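Invasion protein InvA (Salmonella enterica, PDB 2X49) serves as an inner-membrane export-apparatus protein of the Salmonella type III secretion system, involved in invasion of intestinal epithelial cells, and is represented here by its C-terminal domain. Local coordinates at residues A[81-85]-A[86-90]; A[167-171]-A[172-176]. One frame throughout, in Å; residues are numbered along the deposited sequence.

Contact 1 (A[81-85]-A[86-90]); sequences VNYSD and EVVSF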
loop_
_atom_site.group_PDB
_atom_site.type_symbol
_atom_site.label_atom_id
_atom_site.label_comp_id
_atom_site.label_asym_id
_atom_site.label_seq_id
_atom_site.Cartn_x
_atom_site.Cartn_y
_atom_site.Cartn_z
ATOM N N VAL A 81 -5.204 -16.258 3.839
ATOM C CA VAL A 81 -4.819 -14.857 4.235
ATOM C C VAL A 81 -4.491 -14.724 5.710
ATOM O O VAL A 81 -3.486 -14.131 6.084
ATOM C CB VAL A 81 -5.881 -13.813 3.784
ATOM C CG1 VAL A 81 -5.536 -12.359 4.234
ATOM C CG2 VAL A 81 -6.101 -13.855 2.230
ATOM N N ASN A 82 -5.334 -15.303 6.544
ATOM C CA ASN A 82 -5.171 -15.276 8.009
ATOM C C ASN A 82 -4.699 -16.620 8.559
ATOM O O ASN A 82 -5.176 -17.139 9.559
ATOM C CB ASN A 82 -6.440 -14.776 8.718
ATOM C CG ASN A 82 -7.634 -15.690 8.509
ATOM O OD1 ASN A 82 -7.625 -16.508 7.607
ATOM N ND2 ASN A 82 -8.672 -15.545 9.337
ATOM N N TYR A 83 -3.685 -17.137 7.898
ATOM C CA TYR A 83 -3.046 -18.409 8.328
ATOM C C TYR A 83 -2.610 -18.421 9.799
ATOM O O TYR A 83 -2.206 -17.413 10.379
ATOM C CB TYR A 83 -1.808 -18.675 7.470
ATOM C CG TYR A 83 -1.177 -20.021 7.720
ATOM C CD1 TYR A 83 -1.661 -21.165 7.112
ATOM C CD2 TYR A 83 -0.088 -20.145 8.575
ATOM C CE1 TYR A 83 -1.087 -22.415 7.357
ATOM C CE2 TYR A 83 0.519 -21.403 8.818
ATOM C CZ TYR A 83 0.009 -22.528 8.208
ATOM O OH TYR A 83 0.621 -23.746 8.472
ATOM N N SER A 84 -2.762 -19.591 10.393
ATOM C CA SER A 84 -2.080 -19.959 11.633
ATOM C C SER A 84 -1.603 -21.403 11.620
ATOM O O SER A 84 -2.039 -22.232 10.819
ATOM C CB SER A 84 -2.947 -19.727 12.844
ATOM O OG SER A 84 -3.842 -20.798 13.065
ATOM N N ASP A 85 -0.675 -21.627 12.525
ATOM C CA ASP A 85 0.098 -22.893 12.632
ATOM C C ASP A 85 -0.844 -24.022 12.978
ATOM O O ASP A 85 -0.545 -25.212 12.831
ATOM C CB ASP A 85 1.187 -22.812 13.703
ATOM C CG ASP A 85 2.467 -22.203 13.174
ATOM O OD1 ASP A 85 2.735 -22.335 11.960
ATOM O OD2 ASP A 85 3.215 -21.629 13.994
ATOM N N GLU A 86 -2.000 -23.611 13.459
ATOM C CA GLU A 86 -3.052 -24.561 13.787
ATOM C C GLU A 86 -3.384 -25.434 12.572
ATOM O O GLU A 86 -3.808 -26.597 12.686
ATOM C CB GLU A 86 -4.293 -23.863 14.397
ATOM C CG GLU A 86 -5.645 -24.338 13.902
ATOM C CD GLU A 86 -6.843 -23.592 14.540
ATOM O OE1 GLU A 86 -7.657 -23.057 13.739
ATOM O OE2 GLU A 86 -6.991 -23.539 15.813
ATOM N N VAL A 87 -3.106 -24.877 11.410
ATOM C CA VAL A 87 -3.458 -25.534 10.134
ATOM C C VAL A 87 -2.701 -26.852 9.990
ATOM O O VAL A 87 -3.220 -27.851 9.508
ATOM C CB VAL A 87 -3.217 -24.624 8.923
ATOM C CG1 VAL A 87 -3.236 -25.422 7.628
ATOM C CG2 VAL A 87 -4.244 -23.486 8.924
ATOM N N VAL A 88 -1.456 -26.841 10.432
ATOM C CA VAL A 88 -0.603 -28.052 10.339
ATOM C C VAL A 88 -1.071 -29.166 11.319
ATOM O O VAL A 88 -0.886 -30.364 11.091
ATOM C CB VAL A 88 0.867 -27.718 10.565
ATOM C CG1 VAL A 88 1.711 -29.024 10.773
ATOM C CG2 VAL A 88 1.338 -26.870 9.433
ATOM N N SER A 89 -1.704 -28.736 12.393
ATOM C CA SER A 89 -2.323 -29.647 13.388
ATOM C C SER A 89 -3.375 -30.508 12.786
ATOM O O SER A 89 -3.658 -31.609 13.256
ATOM C CB SER A 89 -2.971 -28.857 14.516
ATOM O OG SER A 89 -1.945 -28.412 15.348
ATOM N N PHE A 90 -3.950 -29.993 11.728
ATOM C CA PHE A 90 -5.117 -30.640 11.085
ATOM C C PHE A 90 -4.673 -31.601 10.004
ATOM O O PHE A 90 -5.491 -32.248 9.322
ATOM C CB PHE A 90 -6.077 -29.654 10.415
ATOM C CG PHE A 90 -6.613 -28.615 11.305
ATOM C CD1 PHE A 90 -7.157 -28.925 12.543
ATOM C CD2 PHE A 90 -6.625 -27.290 10.873
ATOM C CE1 PHE A 90 -7.680 -27.930 13.360
ATOM C CE2 PHE A 90 -7.147 -26.295 11.688
ATOM C CZ PHE A 90 -7.672 -26.621 12.922
#
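Val88 N donates to Asp85 O over 3.0 Å where the irregular stretch 81-85 runs straight into the short, weakly bonded helix 86-89; the donor stands above the carbonyl plane, 56° out of it, so the bond does not use a lone pair. Linking residues three apart, it marks a sharp turn of the chain at Asp85 and Glu86. One residue earlier, Val87 N lies 2.9 Å from Ser84 O in a similar bond, though the position of this nitrogen is less certain. Ser84 OG adds a weak capping bond, accepting from Glu86 N at 3.4 Å. The hydroxyl can reach round the turn because it is held between its own backbone N and carbonyl carbon (chi1 83°), and it also touches Glu86 CB. Its stronger partner is the hydroxyl of Tyr120, which is hydrogen-bonded to Glu86 OE1 as well and so ties both sides of the cap to the same loop. The apolar part is carried by Tyr83. With CG swung opposite the backbone N (chi1 -173°), the ring reaches forward past the turn to the helix. Its CE1 lies 3.4 Å from Val87 CB, the side chains crossing obliquely, while Val87 CG2 lies close to the same ring atom and to Ser84 O. Beyond it, Tyr83 OH comes to 3.3 Å from Val88 CG2, the branch of that valine beside its backbone N. Tyr83 and Val87 are buried, and the tyrosine ring also stacks with Phe105 of strand 102-107. Glu86 O lies over one face of the Phe90 ring, offset toward its rim. The arrangement is a loop-to-helix turn with a weak serine cap, in which loop 81-85 leads from strand 78-80 into helix 86-89, the Val87 side chain about 8 Å from a bound calcium ion.

Contact 2 (A[167-171]-A[172-176]); sequences EVLRH and ATVQR
Val168 O and Ala172 N form the hydrogen bond that joins the end of one helix to the approach of the next, at 3.0 Å with a C=O...N angle of 162°. The same carbonyl oxygen accepts from His171 N, so two amides grip it as helix 162-169 gives way to the turn. A CA-H...O contact comes next: Leu169 CA approaches Ala172 O at 3.4 Å, with an angle of 148° at the hydrogen. Leu169 CG lies opposite the carbonyl carbon (chi1 -81°) and CD1 continues the line of the chain, so it is the side branch CD2 that comes to 3.5 Å from Ala172 O.

Apolar contact is light. Leu169 CD2 and Val174 CG2 are 4.3 Å apart, a loose meeting of one methyl from each side of the turn. Among the polar side chains, Thr173 takes the N-cap position of helix 174-185, its OG1 accepting from Arg176 N at 3.2 Å. Glu167 serves two neighbours at the other end: OE2 receives a weak bond from His171 NE2, 3.3 Å long, and OE1 makes a long salt bridge to Arg170 NH1. Both approach from one flank, the guanidinium with its edge to OE2 in plane; being weak, they would probably favour the charged carboxylate only slightly. Arg176 NH1 is hydrogen-bonded to Lys209 O.

The bend is a tight connection between two consecutive helices within an all-helical part of the domain. Val168 packs on Met198, Leu201 and Ala202 of helix 194-204, and Val174 rests on Ile147 and Leu154 of helix 147-158. Val168, Leu169 and Ala172 all touch Ile177, one turn into helix 174-185, while His171 meets Ala205 and Pro206 in the loop after helix 194-204.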
loop_
_atom_site.group_PDB
_atom_site.type_symbol
_atom_site.label_atom_id
_atom_site.label_comp_id
_atom_site.label_asym_id
_atom_site.label_seq_id
_atom_site.Cartn_x
_atom_site.Cartn_y
_atom_site.Cartn_z
ATOM N N GLU A 167 -10.684 28.258 -5.086
ATOM C CA GLU A 167 -10.224 28.562 -3.713
ATOM C C GLU A 167 -8.945 27.836 -3.380
ATOM O O GLU A 167 -8.014 28.347 -2.750
ATOM C CB GLU A 167 -11.301 28.225 -2.678
ATOM C CG GLU A 167 -10.935 28.596 -1.227
ATOM C CD GLU A 167 -10.582 30.085 -0.968
ATOM O OE1 GLU A 167 -10.928 30.979 -1.776
ATOM O OE2 GLU A 167 -9.959 30.350 0.098
ATOM N N VAL A 168 -8.898 26.582 -3.779
ATOM C CA VAL A 168 -7.731 25.749 -3.509
ATOM C C VAL A 168 -6.495 26.336 -4.152
ATOM O O VAL A 168 -5.432 26.415 -3.519
ATOM C CB VAL A 168 -7.944 24.298 -3.939
ATOM C CG1 VAL A 168 -6.628 23.519 -3.796
ATOM C CG2 VAL A 168 -8.999 23.683 -3.022
ATOM N N LEU A 169 -6.670 26.812 -5.370
ATOM C CA LEU A 169 -5.528 27.222 -6.191
ATOM C C LEU A 169 -4.973 28.564 -5.709
ATOM O O LEU A 169 -3.891 29.017 -6.143
ATOM C CB LEU A 169 -5.886 27.285 -7.666
ATOM C CG LEU A 169 -5.868 25.934 -8.360
ATOM C CD1 LEU A 169 -6.284 26.097 -9.823
ATOM C CD2 LEU A 169 -4.511 25.221 -8.184
ATOM N N ARG A 170 -5.771 29.232 -4.892
ATOM C CA ARG A 170 -5.351 30.505 -4.310
ATOM C C ARG A 170 -4.325 30.287 -3.222
ATOM O O ARG A 170 -3.625 31.210 -2.817
ATOM C CB ARG A 170 -6.525 31.262 -3.721
ATOM C CG ARG A 170 -7.232 32.093 -4.718
ATOM C CD ARG A 170 -8.320 32.931 -4.042
ATOM N NE ARG A 170 -7.840 34.144 -3.426
ATOM C CZ ARG A 170 -7.924 34.465 -2.142
ATOM N NH1 ARG A 170 -8.454 33.648 -1.251
ATOM N NH2 ARG A 170 -7.468 35.654 -1.764
ATOM N N HIS A 171 -4.284 29.064 -2.728
ATOM C CA HIS A 171 -3.494 28.676 -1.534
ATOM C C HIS A 171 -2.439 27.586 -1.734
ATOM O O HIS A 171 -1.578 27.365 -0.890
ATOM C CB HIS A 171 -4.409 28.328 -0.340
ATOM C CG HIS A 171 -5.241 29.479 0.086
ATOM N ND1 HIS A 171 -4.712 30.538 0.790
ATOM C CD2 HIS A 171 -6.545 29.790 -0.140
ATOM C CE1 HIS A 171 -5.652 31.451 0.976
ATOM N NE2 HIS A 171 -6.778 31.013 0.449
ATOM N N ALA A 172 -2.566 26.896 -2.843
ATOM C CA ALA A 172 -1.641 25.818 -3.245
ATOM C C ALA A 172 -1.484 25.810 -4.748
ATOM O O ALA A 172 -2.462 25.960 -5.475
ATOM C CB ALA A 172 -2.162 24.439 -2.752
ATOM N N THR A 173 -0.249 25.663 -5.217
ATOM C CA THR A 173 0.014 25.523 -6.646
ATOM C C THR A 173 -0.242 24.112 -7.108
ATOM O O THR A 173 -0.310 23.185 -6.292
ATOM C CB THR A 173 1.462 25.821 -7.019
ATOM O OG1 THR A 173 2.303 24.913 -6.309
ATOM C CG2 THR A 173 1.857 27.301 -6.631
ATOM N N VAL A 174 -0.335 23.971 -8.427
ATOM C CA VAL A 174 -0.552 22.652 -9.056
ATOM C C VAL A 174 0.542 21.670 -8.611
ATOM O O VAL A 174 0.304 20.506 -8.291
ATOM C CB VAL A 174 -0.607 22.721 -10.598
ATOM C CG1 VAL A 174 -0.631 21.325 -11.161
ATOM C CG2 VAL A 174 -1.828 23.518 -11.078
ATOM N N GLN A 175 1.745 22.194 -8.535
ATOM C CA GLN A 175 2.891 21.393 -8.092
ATOM C C GLN A 175 2.719 20.868 -6.678
ATOM O O GLN A 175 3.024 19.705 -6.356
ATOM C CB GLN A 175 4.188 22.205 -8.169
ATOM C CG GLN A 175 5.392 21.427 -7.694
ATOM C CD GLN A 175 5.694 20.206 -8.566
ATOM O OE1 GLN A 175 5.274 19.011 -8.113
ATOM N NE2 GLN A 175 6.315 20.332 -9.622
ATOM N N ARG A 176 2.219 21.735 -5.823
ATOM C CA ARG A 176 2.001 21.391 -4.411
ATOM C C ARG A 176 0.889 20.361 -4.271
ATOM O O ARG A 176 1.021 19.390 -3.553
ATOM C CB ARG A 176 1.699 22.664 -3.579
ATOM C CG ARG A 176 1.309 22.425 -2.192
ATOM C CD ARG A 176 2.231 21.594 -1.396
ATOM N NE ARG A 176 3.619 21.984 -1.479
ATOM C CZ ARG A 176 4.231 22.797 -0.635
ATOM N NH1 ARG A 176 3.572 23.335 0.376
ATOM N NH2 ARG A 176 5.509 23.061 -0.810
#

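Overall arrangement
Contact 1 closes before contact 2 opens along the chain, and the two lie on opposite sides of its centre, their own centres 51 Å apart and their nearest atoms about 33 Å apart. They share no helix or sheet. Residues 81-90 follow strand 78-80 of an antiparallel sheet, whereas residues 167-176 bridge helices 162-169 and 174-185 in a region built from helices alone. Within this C-terminal domain of the export-apparatus protein, the sheet-containing part that holds contact 1 and the helical part that holds contact 2 are thus well separated, and neither contact touches the other.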